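Local coordinates for protein thiaminase-I (Naegleria gruberi, PDB 4HCW) that belongs to the thiaminase I-like family and adopts a mixed alpha/beta architecture resembling that of periplasmic substrate-binding proteins, at residues Pro6-Thr10 / Lys275-Ala279; Ser84-Val90 / Val111-Pro115; Phe114-Leu118 / Thr301-Asn305; Ser125-Gln131 / Ser225-Val229. The contacts are given in a common frame with arbitrary orientation. Residues are numbered along the deposited sequence.

Interaction 1: residues Pro6-Thr10 / Lys275-Ala279; sequences PKTLT and KQKVA
Two side chains do most of the work where the N-terminal strand meets the start of a helix: Leu9 reaches across from Pro6-Thr10, and Lys275 from Lys275-Ala279. Ahead of the strand, Lys7 is the centre of an inverse gamma turn (phi/psi -84/85°), with a weak bond from Thr8 N to Pro6 O at 3.1 Å; residues 8-10 are then extended. The axes of strand 8-10 and helix 275-279 approach to 9.9 Å with a signed crossing angle of -59°, and the nearest CA pair is Leu9-Lys275 at 7.5 Å. Leu9 points toward the helix as a tp rotamer, placing CD2 4.1 Å from Val278 CG1 (chi1 t) and 3.9 Å from Ala279 CA, while Leu9 CD1 lies 4.4 Å from Lys275 CD. Lys275 leaves the helix with chi1 at -93°, between wells, but chi2 to chi4 are all t. The extended chain thus carries Lys275 NZ to 3.1 Å from Thr8 O, a weak hydrogen bond; the same ammonium forms a salt bridge with Asp64. Thr8 and Thr10 point away. Lys275 and Val278 also touch Tyr44 of the adjacent strand 44-50. Such helix-on-sheet packing is characteristic of layered alpha/beta folds. Of the 206 Å² buried, Leu9 and Lys275 supply most, with Val278 and Ala279 adding smaller apolar contacts; the lysine methylenes flank Leu9 and its charge is balanced by Asp64.

Interaction 2: residues Ser84-Val90 / Val111-Pro115; sequences SLDESLV and VYGFP
Ser84-Val90 runs extended through Asp86 (psi near 150°) and turns helical from Glu87, with Asp86 in the N-cap position but making no side-chain capping bond. Val111-Pro115 is extended except at Tyr112 (-126/19°); Gly113 is nearly fully stretched (169/167°), so that a CB there would jam against Tyr112 O. CA spacings are 4.7 Å for Ser84-Tyr112, 5.4 Å for Leu85-Val111 and 6.1 Å for Val90-Phe114. One hydrogen bond joins the backbones, Leu85 N to Val111 O, 2.7 Å at 170°. Leu85 (mt) sets CD1 3.5 Å from Phe114 CE1 and 3.8 Å from Gly113 CA. Phe114 (chi1 m, chi2 90°) turns its ring edge to Val90 CA, 3.7 Å from CE2; Val90 (t) CG2 lies 4.0 Å from Val111 CG1. Ser84 CA makes an off-centre CH-pi contact, 4.3 Å from the Tyr112 ring centroid. Leu267 of strand 260-267 and Ile283 and Leu287 of helix 275-288 also meet Phe114. The 459 Å² interface is a helix N-terminus packed on a beta strand, as between the layers of an alpha/beta lobe.

Interaction 3: residues Phe114-Leu118 / Thr301-Asn305; sequences FPQYL and TLPAN
A classic beta bulge interrupts strand 114-118: Gln116 (phi/psi -111/-59°) and Tyr117 (phi/psi -114/150°) both face Asp263 of strand 260-267. At this irregular point Thr301-Asn305 joins the strand, the touching parts running 137° apart in direction. Tyr117 and Pro303 form an antiparallel non-hydrogen-bonded pair, CA-CA 4.7 Å, with diverging side chains. The best bond is Leu118 N to Leu302 O, 2.8 Å at 165°; Ala304 N to Gln116 O is 2.9 Å but bent to 126° and weak. Two CA-H...O contacts supplement these, Tyr117 CA to Leu302 O at 3.3 Å and Pro303 CA to Gln116 O at 3.5 Å. Tyr117 (chi1 m, chi2 -41°) takes Thr301 CG2 over one ring face, 4.2 Å from the centroid and 27° off the normal, a CH-pi contact. Pro115 CB packs 3.6 Å from Ala304 CB, and Leu118 CB 4.1 Å from Leu302 CB; Leu118 has chi1 at -135°, between wells, and Leu302 is mt. Gln116 (tt) points away, its OE1 hydrogen-bonded to Ser67. All eight touching residues are buried, and the contact covers 354 Å². Around it, strand 260-267 also pairs with Phe114 through Leu265, helix 317-328 meets Leu118 and Leu302 through Phe326 and Leu322 respectively, and helix 99-105 lies against Pro115 and Leu118.

Interaction 4: residues Ser125-Gln131 / Ser225-Val229; sequences SSPNATQ and SNYYV
Ser225 begins the second loop with an ST turn: its OG (chi1 t) accepts from Tyr227 N at 3.0 Å and 167°, and also bonds to Gln147 O. Next, Asn226 (-94/0°) presents its carbonyl to the first loop, where Ser126 N donates to Asn226 O at 3.0 Å and 165°, and Ser125 CA lies 3.5 Å from that oxygen in a CA-H...O contact. The CA pairs Ser125-Tyr227 and Ser126-Asn226 are both 4.9 Å apart. The Asn226 side chain (chi1 m, chi2 -29°) lies against Ser126, CB to CB 3.9 Å, and against Asn128, whose CB is 3.7 Å from Asn226 ND2. Asn128 is the centre of an inverse gamma turn (-77/62°), and Thr130 has a positive phi (60/-57°), so residues 127-131 fold back. Tyr227 (chi1 m, chi2 89°) has CA-CB pointing away, yet its ring end reaches this fold: Tyr227 OH lies 2.7 Å from Gln131 O and 3.1 Å from Thr130 OG1, although the position of this hydroxyl is less certain. Tyr228 (t) leads elsewhere, stacking on Tyr214, and Val229 enters a strand whose backbone bonds to Val149. The arrangement joins the loop after strand 110-125 to the one before strand 229-230, covering 340 Å². Its chemistry is largely polar, and the secure bond across the contact is the main-chain one from Ser126 N to Asn226 O.

In the fold
Interactions 1, 2 and 3 all reach the same mixed sheet. Interactions 2 and 3 share Phe114 and Pro115 on strand 110-125, their centres 14 Å apart, so one strand turns from contact with Ser84-Val90 to pairing with Thr301-Asn305. Interaction 1 is 17 Å from interaction 2, centre to centre, and touches it through Gln276 NE2 and Leu89 CD2, 3.6 Å apart. Interaction 3 is the most central, 9 Å from the centre of the chain. Interaction 4 lies at the far end of strand 110-125, its centre 27 Å from that of interaction 3 and 48 Å from that of interaction 1. Along the sequence it is nested within the loops closed by both.

Interaction 1: residues Pro6-Thr10 / Lys275-Ala279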
loop_
_atom_site.group_PDB
_atom_site.type_symbol
_atom_site.label_atom_id
_atom_site.label_comp_id
_atom_site.label_asym_id
_atom_site.label_seq_id
_atom_site.Cartn_x
_atom_site.Cartn_y
_atom_site.Cartn_z
ATOM N N PRO A 6 -10.165 23.125 24.070
ATOM C CA PRO A 6 -9.966 22.092 25.092
ATOM C C PRO A 6 -10.299 20.702 24.559
ATOM O O PRO A 6 -9.437 19.823 24.547
ATOM C CB PRO A 6 -10.960 22.492 26.184
ATOM C CG PRO A 6 -11.100 23.965 26.033
ATOM C CD PRO A 6 -11.012 24.227 24.556
ATOM N N LYS A 7 -11.541 20.512 24.126
ATOM C CA LYS A 7 -11.962 19.242 23.549
ATOM C C LYS A 7 -11.606 19.166 22.066
ATOM O O LYS A 7 -12.425 19.480 21.201
ATOM N N THR A 8 -10.374 18.753 21.783
ATOM C CA THR A 8 -9.890 18.649 20.412
ATOM C C THR A 8 -9.516 17.211 20.068
ATOM O O THR A 8 -9.239 16.404 20.954
ATOM C CB THR A 8 -8.663 19.552 20.178
ATOM O OG1 THR A 8 -7.541 19.039 20.908
ATOM C CG2 THR A 8 -8.951 20.976 20.627
ATOM N N LEU A 9 -9.507 16.897 18.777
ATOM C CA LEU A 9 -9.175 15.553 18.314
ATOM C C LEU A 9 -8.016 15.582 17.322
ATOM O O LEU A 9 -8.110 16.204 16.263
ATOM C CB LEU A 9 -10.395 14.895 17.667
ATOM C CG LEU A 9 -10.245 13.436 17.229
ATOM C CD1 LEU A 9 -10.159 12.520 18.438
ATOM C CD2 LEU A 9 -11.391 13.022 16.319
ATOM N N THR A 10 -6.925 14.906 17.667
ATOM C CA THR A 10 -5.758 14.839 16.791
ATOM C C THR A 10 -5.860 13.664 15.820
ATOM O O THR A 10 -6.042 12.519 16.234
ATOM C CB THR A 10 -4.446 14.727 17.592
ATOM O OG1 THR A 10 -4.512 13.598 18.472
ATOM C CG2 THR A 10 -4.211 15.988 18.408
ATOM N N LYS A 275 -14.871 10.720 22.946
ATOM C CA LYS A 275 -13.917 10.895 21.854
ATOM C C LYS A 275 -13.965 9.699 20.918
ATOM O O LYS A 275 -13.791 9.831 19.702
ATOM C CB LYS A 275 -12.495 11.057 22.390
ATOM C CG LYS A 275 -12.069 12.496 22.615
ATOM C CD LYS A 275 -10.568 12.584 22.802
ATOM C CE LYS A 275 -10.098 14.020 22.891
ATOM N NZ LYS A 275 -8.612 14.097 22.902
ATOM N N GLN A 276 -14.197 8.531 21.507
ATOM C CA GLN A 276 -14.347 7.289 20.763
ATOM C C GLN A 276 -15.462 7.387 19.713
ATOM O O GLN A 276 -15.350 6.819 18.630
ATOM C CB GLN A 276 -14.590 6.134 21.740
ATOM C CG GLN A 276 -15.617 5.111 21.297
ATOM C CD GLN A 276 -15.000 3.924 20.586
ATOM O OE1 GLN A 276 -13.789 3.713 20.640
ATOM N NE2 GLN A 276 -15.834 3.139 19.913
ATOM N N LYS A 277 -16.518 8.134 20.024
ATOM C CA LYS A 277 -17.623 8.332 19.081
ATOM C C LYS A 277 -17.325 9.397 18.028
ATOM O O LYS A 277 -17.751 9.275 16.877
ATOM C CB LYS A 277 -18.923 8.684 19.814
ATOM N N VAL A 278 -16.612 10.447 18.425
ATOM C CA VAL A 278 -16.271 11.525 17.504
ATOM C C VAL A 278 -15.283 11.036 16.445
ATOM O O VAL A 278 -15.375 11.406 15.272
ATOM C CB VAL A 278 -15.673 12.737 18.247
ATOM C CG1 VAL A 278 -15.334 13.857 17.270
ATOM C CG2 VAL A 278 -16.637 13.234 19.311
ATOM N N ALA A 279 -14.346 10.195 16.871
ATOM C CA ALA A 279 -13.339 9.638 15.976
ATOM C C ALA A 279 -13.972 8.834 14.844
ATOM O O ALA A 279 -13.556 8.950 13.690
ATOM C CB ALA A 279 -12.351 8.777 16.759
#

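Interaction 2: residues Ser84-Val90 / Val111-Pro115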
loop_
_atom_site.group_PDB
_atom_site.type_symbol
_atom_site.label_atom_id
_atom_site.label_comp_id
_atom_site.label_asym_id
_atom_site.label_seq_id
_atom_site.Cartn_x
_atom_site.Cartn_y
_atom_site.Cartn_z
ATOM N N SER A 84 -8.882 -2.008 20.530
ATOM C CA SER A 84 -9.631 -3.058 19.851
ATOM C C SER A 84 -11.044 -2.574 19.541
ATOM O O SER A 84 -11.671 -1.900 20.360
ATOM C CB SER A 84 -9.679 -4.323 20.709
ATOM O OG SER A 84 -10.190 -4.045 22.001
ATOM N N LEU A 85 -11.544 -2.919 18.360
ATOM C CA LEU A 85 -12.836 -2.417 17.906
ATOM C C LEU A 85 -13.826 -3.542 17.619
ATOM O O LEU A 85 -13.431 -4.659 17.285
ATOM C CB LEU A 85 -12.652 -1.554 16.656
ATOM C CG LEU A 85 -11.590 -0.457 16.758
ATOM C CD1 LEU A 85 -11.450 0.283 15.439
ATOM C CD2 LEU A 85 -11.917 0.508 17.887
ATOM N N ASP A 86 -15.113 -3.237 17.752
ATOM C CA ASP A 86 -16.166 -4.199 17.450
ATOM C C ASP A 86 -16.272 -4.445 15.950
ATOM O O ASP A 86 -16.018 -3.548 15.145
ATOM C CB ASP A 86 -17.514 -3.716 17.992
ATOM C CG ASP A 86 -17.678 -3.986 19.474
ATOM O OD1 ASP A 86 -17.171 -5.024 19.951
ATOM O OD2 ASP A 86 -18.316 -3.164 20.164
ATOM N N GLU A 87 -16.647 -5.666 15.584
ATOM C CA GLU A 87 -16.836 -6.029 14.185
ATOM C C GLU A 87 -17.961 -5.208 13.560
ATOM O O GLU A 87 -17.864 -4.776 12.411
ATOM C CB GLU A 87 -17.144 -7.524 14.062
ATOM C CG GLU A 87 -17.532 -7.982 12.662
ATOM C CD GLU A 87 -16.383 -7.906 11.676
ATOM O OE1 GLU A 87 -15.706 -8.935 11.471
ATOM O OE2 GLU A 87 -16.160 -6.820 11.099
ATOM N N SER A 88 -19.022 -4.993 14.330
ATOM C CA SER A 88 -20.187 -4.256 13.854
ATOM C C SER A 88 -19.886 -2.773 13.654
ATOM O O SER A 88 -20.449 -2.132 12.766
ATOM C CB SER A 88 -21.356 -4.426 14.825
ATOM O OG SER A 88 -21.006 -3.987 16.126
ATOM N N LEU A 89 -18.998 -2.234 14.484
ATOM C CA LEU A 89 -18.637 -0.822 14.411
ATOM C C LEU A 89 -17.915 -0.502 13.105
ATOM O O LEU A 89 -18.121 0.556 12.513
ATOM C CB LEU A 89 -17.764 -0.429 15.606
ATOM C CG LEU A 89 -17.407 1.054 15.741
ATOM C CD1 LEU A 89 -18.663 1.894 15.914
ATOM C CD2 LEU A 89 -16.447 1.275 16.901
ATOM N N VAL A 90 -17.071 -1.428 12.661
ATOM C CA VAL A 90 -16.309 -1.253 11.430
ATOM C C VAL A 90 -17.183 -1.474 10.198
ATOM O O VAL A 90 -17.126 -0.705 9.237
ATOM C CB VAL A 90 -15.099 -2.209 11.378
ATOM C CG1 VAL A 90 -14.345 -2.048 10.067
ATOM C CG2 VAL A 90 -14.178 -1.962 12.563
ATOM N N VAL A 111 -10.427 -7.019 15.892
ATOM C CA VAL A 111 -10.203 -5.990 14.884
ATOM C C VAL A 111 -9.583 -4.760 15.541
ATOM O O VAL A 111 -9.984 -4.369 16.636
ATOM C CB VAL A 111 -11.520 -5.597 14.185
ATOM C CG1 VAL A 111 -11.262 -4.583 13.080
ATOM C CG2 VAL A 111 -12.207 -6.832 13.624
ATOM N N TYR A 112 -8.603 -4.154 14.875
ATOM C CA TYR A 112 -7.878 -3.031 15.464
ATOM C C TYR A 112 -7.844 -1.773 14.597
ATOM O O TYR A 112 -7.002 -0.900 14.804
ATOM C CB TYR A 112 -6.452 -3.450 15.832
ATOM C CG TYR A 112 -6.375 -4.335 17.054
ATOM C CD1 TYR A 112 -6.549 -5.710 16.952
ATOM C CD2 TYR A 112 -6.126 -3.797 18.309
ATOM C CE1 TYR A 112 -6.480 -6.522 18.068
ATOM C CE2 TYR A 112 -6.056 -4.602 19.431
ATOM C CZ TYR A 112 -6.234 -5.963 19.305
ATOM O OH TYR A 112 -6.164 -6.769 20.418
ATOM N N GLY A 113 -8.755 -1.670 13.634
ATOM C CA GLY A 113 -8.827 -0.469 12.824
ATOM C C GLY A 113 -9.702 -0.530 11.587
ATOM O O GLY A 113 -10.122 -1.603 11.153
ATOM N N PHE A 114 -9.972 0.642 11.020
ATOM C CA PHE A 114 -10.768 0.761 9.807
ATOM C C PHE A 114 -9.852 0.881 8.597
ATOM O O PHE A 114 -9.083 1.836 8.492
ATOM C CB PHE A 114 -11.669 1.997 9.871
ATOM C CG PHE A 114 -12.432 2.133 11.158
ATOM C CD1 PHE A 114 -11.893 2.827 12.228
ATOM C CD2 PHE A 114 -13.694 1.579 11.292
ATOM C CE1 PHE A 114 -12.592 2.959 13.410
ATOM C CE2 PHE A 114 -14.400 1.709 12.474
ATOM C CZ PHE A 114 -13.847 2.399 13.535
ATOM N N PRO A 115 -9.928 -0.093 7.679
ATOM C CA PRO A 115 -9.131 -0.075 6.449
ATOM C C PRO A 115 -9.420 1.167 5.609
ATOM O O PRO A 115 -10.583 1.465 5.339
ATOM C CB PRO A 115 -9.604 -1.331 5.714
ATOM C CG PRO A 115 -10.100 -2.231 6.789
ATOM C CD PRO A 115 -10.730 -1.322 7.799
#

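Interaction 3: residues Phe114-Leu118 / Thr301-Asn305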
loop_
_atom_site.group_PDB
_atom_site.type_symbol
_atom_site.label_atom_id
_atom_site.label_comp_id
_atom_site.label_asym_id
_atom_site.label_seq_id
_atom_site.Cartn_x
_atom_site.Cartn_y
_atom_site.Cartn_z
ATOM N N PHE A 114 -9.972 0.642 11.020
ATOM C CA PHE A 114 -10.768 0.761 9.807
ATOM C C PHE A 114 -9.852 0.881 8.597
ATOM O O PHE A 114 -9.083 1.836 8.492
ATOM C CB PHE A 114 -11.669 1.997 9.871
ATOM C CG PHE A 114 -12.432 2.133 11.158
ATOM C CD1 PHE A 114 -11.893 2.827 12.228
ATOM C CD2 PHE A 114 -13.694 1.579 11.292
ATOM C CE1 PHE A 114 -12.592 2.959 13.410
ATOM C CE2 PHE A 114 -14.400 1.709 12.474
ATOM C CZ PHE A 114 -13.847 2.399 13.535
ATOM N N PRO A 115 -9.928 -0.093 7.679
ATOM C CA PRO A 115 -9.131 -0.075 6.449
ATOM C C PRO A 115 -9.420 1.167 5.609
ATOM O O PRO A 115 -10.583 1.465 5.339
ATOM C CB PRO A 115 -9.604 -1.331 5.714
ATOM C CG PRO A 115 -10.100 -2.231 6.789
ATOM C CD PRO A 115 -10.730 -1.322 7.799
ATOM N N GLN A 116 -8.372 1.878 5.207
ATOM C CA GLN A 116 -8.532 3.115 4.449
ATOM C C GLN A 116 -8.052 2.984 3.009
ATOM O O GLN A 116 -8.822 3.184 2.069
ATOM C CB GLN A 116 -7.795 4.267 5.137
ATOM C CG GLN A 116 -7.852 5.576 4.366
ATOM C CD GLN A 116 -7.213 6.727 5.114
ATOM O OE1 GLN A 116 -6.495 6.526 6.094
ATOM N NE2 GLN A 116 -7.473 7.946 4.657
ATOM N N TYR A 117 -6.777 2.653 2.841
ATOM C CA TYR A 117 -6.178 2.570 1.514
ATOM C C TYR A 117 -5.764 1.146 1.162
ATOM O O TYR A 117 -5.423 0.350 2.037
ATOM C CB TYR A 117 -4.967 3.499 1.418
ATOM C CG TYR A 117 -5.299 4.964 1.587
ATOM C CD1 TYR A 117 -6.434 5.510 1.005
ATOM C CD2 TYR A 117 -4.478 5.799 2.333
ATOM C CE1 TYR A 117 -6.742 6.850 1.157
ATOM C CE2 TYR A 117 -4.777 7.139 2.493
ATOM C CZ TYR A 117 -5.909 7.659 1.902
ATOM O OH TYR A 117 -6.211 8.994 2.059
ATOM N N LEU A 118 -5.800 0.835 -0.129
ATOM C CA LEU A 118 -5.340 -0.452 -0.630
ATOM C C LEU A 118 -4.211 -0.204 -1.621
ATOM O O LEU A 118 -4.358 0.588 -2.550
ATOM C CB LEU A 118 -6.484 -1.203 -1.310
ATOM C CG LEU A 118 -6.644 -2.686 -0.963
ATOM C CD1 LEU A 118 -7.777 -3.302 -1.767
ATOM C CD2 LEU A 118 -5.346 -3.447 -1.187
ATOM N N THR A 301 -5.355 6.566 -6.237
ATOM C CA THR A 301 -5.255 5.935 -4.930
ATOM C C THR A 301 -6.464 5.031 -4.735
ATOM O O THR A 301 -7.586 5.403 -5.078
ATOM C CB THR A 301 -5.192 6.982 -3.802
ATOM O OG1 THR A 301 -4.111 7.890 -4.049
ATOM C CG2 THR A 301 -4.986 6.309 -2.453
ATOM N N LEU A 302 -6.236 3.839 -4.196
ATOM C CA LEU A 302 -7.304 2.862 -4.048
ATOM C C LEU A 302 -7.887 2.864 -2.642
ATOM O O LEU A 302 -7.154 2.725 -1.663
ATOM C CB LEU A 302 -6.794 1.460 -4.383
ATOM C CG LEU A 302 -5.918 1.319 -5.628
ATOM C CD1 LEU A 302 -5.489 -0.127 -5.811
ATOM C CD2 LEU A 302 -6.643 1.829 -6.861
ATOM N N PRO A 303 -9.213 3.032 -2.538
ATOM C CA PRO A 303 -9.909 2.849 -1.262
ATOM C C PRO A 303 -9.851 1.383 -0.852
ATOM O O PRO A 303 -9.650 0.520 -1.706
ATOM C CB PRO A 303 -11.350 3.251 -1.589
ATOM C CG PRO A 303 -11.241 4.125 -2.793
ATOM C CD PRO A 303 -10.108 3.551 -3.584
ATOM N N ALA A 304 -10.028 1.104 0.435
ATOM C CA ALA A 304 -9.900 -0.259 0.939
ATOM C C ALA A 304 -11.228 -1.013 0.942
ATOM O O ALA A 304 -11.251 -2.243 0.911
ATOM C CB ALA A 304 -9.290 -0.249 2.331
ATOM N N ASN A 305 -12.329 -0.271 0.980
ATOM C CA ASN A 305 -13.658 -0.875 1.013
ATOM C C ASN A 305 -14.236 -1.083 -0.382
ATOM O O ASN A 305 -13.884 -0.366 -1.319
ATOM C CB ASN A 305 -14.610 -0.023 1.856
ATOM C CG ASN A 305 -14.762 1.388 1.319
ATOM O OD1 ASN A 305 -13.846 1.931 0.700
ATOM N ND2 ASN A 305 -15.922 1.988 1.555
#

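Interaction 4: residues Ser125-Gln131 / Ser225-Val229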
loop_
_atom_site.group_PDB
_atom_site.type_symbol
_atom_site.label_atom_id
_atom_site.label_comp_id
_atom_site.label_asym_id
_atom_site.label_seq_id
_atom_site.Cartn_x
_atom_site.Cartn_y
_atom_site.Cartn_z
ATOM N N SER A 125 0.866 -2.976 -17.936
ATOM C CA SER A 125 1.278 -3.481 -19.239
ATOM C C SER A 125 0.676 -2.684 -20.394
ATOM O O SER A 125 -0.542 -2.536 -20.497
ATOM C CB SER A 125 0.918 -4.963 -19.372
ATOM O OG SER A 125 -0.456 -5.178 -19.107
ATOM N N SER A 126 1.548 -2.172 -21.256
ATOM C CA SER A 126 1.143 -1.462 -22.463
ATOM C C SER A 126 0.386 -2.410 -23.391
ATOM O O SER A 126 0.597 -3.622 -23.338
ATOM C CB SER A 126 2.385 -0.904 -23.166
ATOM O OG SER A 126 2.064 -0.241 -24.374
ATOM N N PRO A 127 -0.509 -1.867 -24.238
ATOM C CA PRO A 127 -1.212 -2.678 -25.242
ATOM C C PRO A 127 -0.252 -3.467 -26.132
ATOM O O PRO A 127 -0.631 -4.509 -26.666
ATOM C CB PRO A 127 -1.980 -1.635 -26.068
ATOM C CG PRO A 127 -1.406 -0.300 -25.670
ATOM C CD PRO A 127 -0.979 -0.473 -24.253
ATOM N N ASN A 128 0.973 -2.974 -26.282
ATOM C CA ASN A 128 2.032 -3.730 -26.937
ATOM C C ASN A 128 2.571 -4.782 -25.974
ATOM O O ASN A 128 3.746 -4.762 -25.610
ATOM C CB ASN A 128 3.162 -2.796 -27.369
ATOM C CG ASN A 128 2.652 -1.537 -28.043
ATOM O OD1 ASN A 128 1.464 -1.223 -27.979
ATOM N ND2 ASN A 128 3.553 -0.804 -28.688
ATOM N N ALA A 129 1.698 -5.699 -25.567
ATOM C CA ALA A 129 2.001 -6.646 -24.498
ATOM C C ALA A 129 3.088 -7.650 -24.863
ATOM O O ALA A 129 3.985 -7.915 -24.063
ATOM C CB ALA A 129 0.733 -7.373 -24.067
ATOM N N THR A 130 2.993 -8.210 -26.066
ATOM C CA THR A 130 3.902 -9.265 -26.530
ATOM C C THR A 130 3.879 -10.518 -25.649
ATOM O O THR A 130 3.602 -11.615 -26.132
ATOM C CB THR A 130 5.361 -8.765 -26.712
ATOM O OG1 THR A 130 5.914 -8.389 -25.444
ATOM C CG2 THR A 130 5.406 -7.576 -27.659
ATOM N N GLN A 131 4.164 -10.354 -24.360
ATOM C CA GLN A 131 4.212 -11.488 -23.442
ATOM C C GLN A 131 3.408 -11.242 -22.163
ATOM O O GLN A 131 3.337 -10.118 -21.669
ATOM C CB GLN A 131 5.664 -11.828 -23.100
ATOM C CG GLN A 131 5.833 -13.166 -22.414
ATOM C CD GLN A 131 5.287 -14.314 -23.239
ATOM O OE1 GLN A 131 4.540 -15.154 -22.736
ATOM N NE2 GLN A 131 5.660 -14.357 -24.513
ATOM N N SER A 225 9.723 1.029 -22.144
ATOM C CA SER A 225 9.356 -0.367 -21.943
ATOM C C SER A 225 7.844 -0.539 -21.959
ATOM O O SER A 225 7.100 0.406 -21.697
ATOM C CB SER A 225 9.918 -0.884 -20.620
ATOM O OG SER A 225 9.423 -2.179 -20.327
ATOM N N ASN A 226 7.395 -1.750 -22.270
ATOM C CA ASN A 226 5.971 -2.057 -22.283
ATOM C C ASN A 226 5.520 -2.649 -20.952
ATOM O O ASN A 226 4.346 -2.974 -20.769
ATOM C CB ASN A 226 5.639 -3.018 -23.426
ATOM C CG ASN A 226 6.047 -2.473 -24.781
ATOM O OD1 ASN A 226 6.080 -1.262 -24.993
ATOM N ND2 ASN A 226 6.362 -3.371 -25.709
ATOM N N TYR A 227 6.464 -2.785 -20.028
ATOM C CA TYR A 227 6.178 -3.351 -18.716
ATOM C C TYR A 227 6.596 -2.397 -17.603
ATOM O O TYR A 227 7.676 -1.809 -17.649
ATOM C CB TYR A 227 6.893 -4.693 -18.545
ATOM C CG TYR A 227 6.516 -5.730 -19.580
ATOM C CD1 TYR A 227 7.209 -5.826 -20.781
ATOM C CD2 TYR A 227 5.472 -6.618 -19.353
ATOM C CE1 TYR A 227 6.868 -6.773 -21.729
ATOM C CE2 TYR A 227 5.125 -7.569 -20.293
ATOM C CZ TYR A 227 5.826 -7.642 -21.479
ATOM O OH TYR A 227 5.484 -8.588 -22.418
ATOM N N TYR A 228 5.732 -2.249 -16.605
ATOM C CA TYR A 228 6.015 -1.384 -15.465
ATOM C C TYR A 228 5.416 -1.959 -14.187
ATOM O O TYR A 228 4.257 -2.375 -14.166
ATOM C CB TYR A 228 5.477 0.027 -15.712
ATOM C CG TYR A 228 5.613 0.962 -14.528
ATOM C CD1 TYR A 228 6.777 1.691 -14.323
ATOM C CD2 TYR A 228 4.571 1.124 -13.622
ATOM C CE1 TYR A 228 6.904 2.548 -13.245
ATOM C CE2 TYR A 228 4.690 1.977 -12.542
ATOM C CZ TYR A 228 5.857 2.687 -12.358
ATOM O OH TYR A 228 5.976 3.538 -11.285
ATOM N N VAL A 229 6.212 -1.982 -13.124
ATOM C CA VAL A 229 5.734 -2.440 -11.827
ATOM C C VAL A 229 5.900 -1.348 -10.777
ATOM O O VAL A 229 6.972 -0.754 -10.648
ATOM C CB VAL A 229 6.466 -3.713 -11.361
ATOM C CG1 VAL A 229 5.845 -4.236 -10.075
ATOM C CG2 VAL A 229 6.417 -4.780 -12.444
#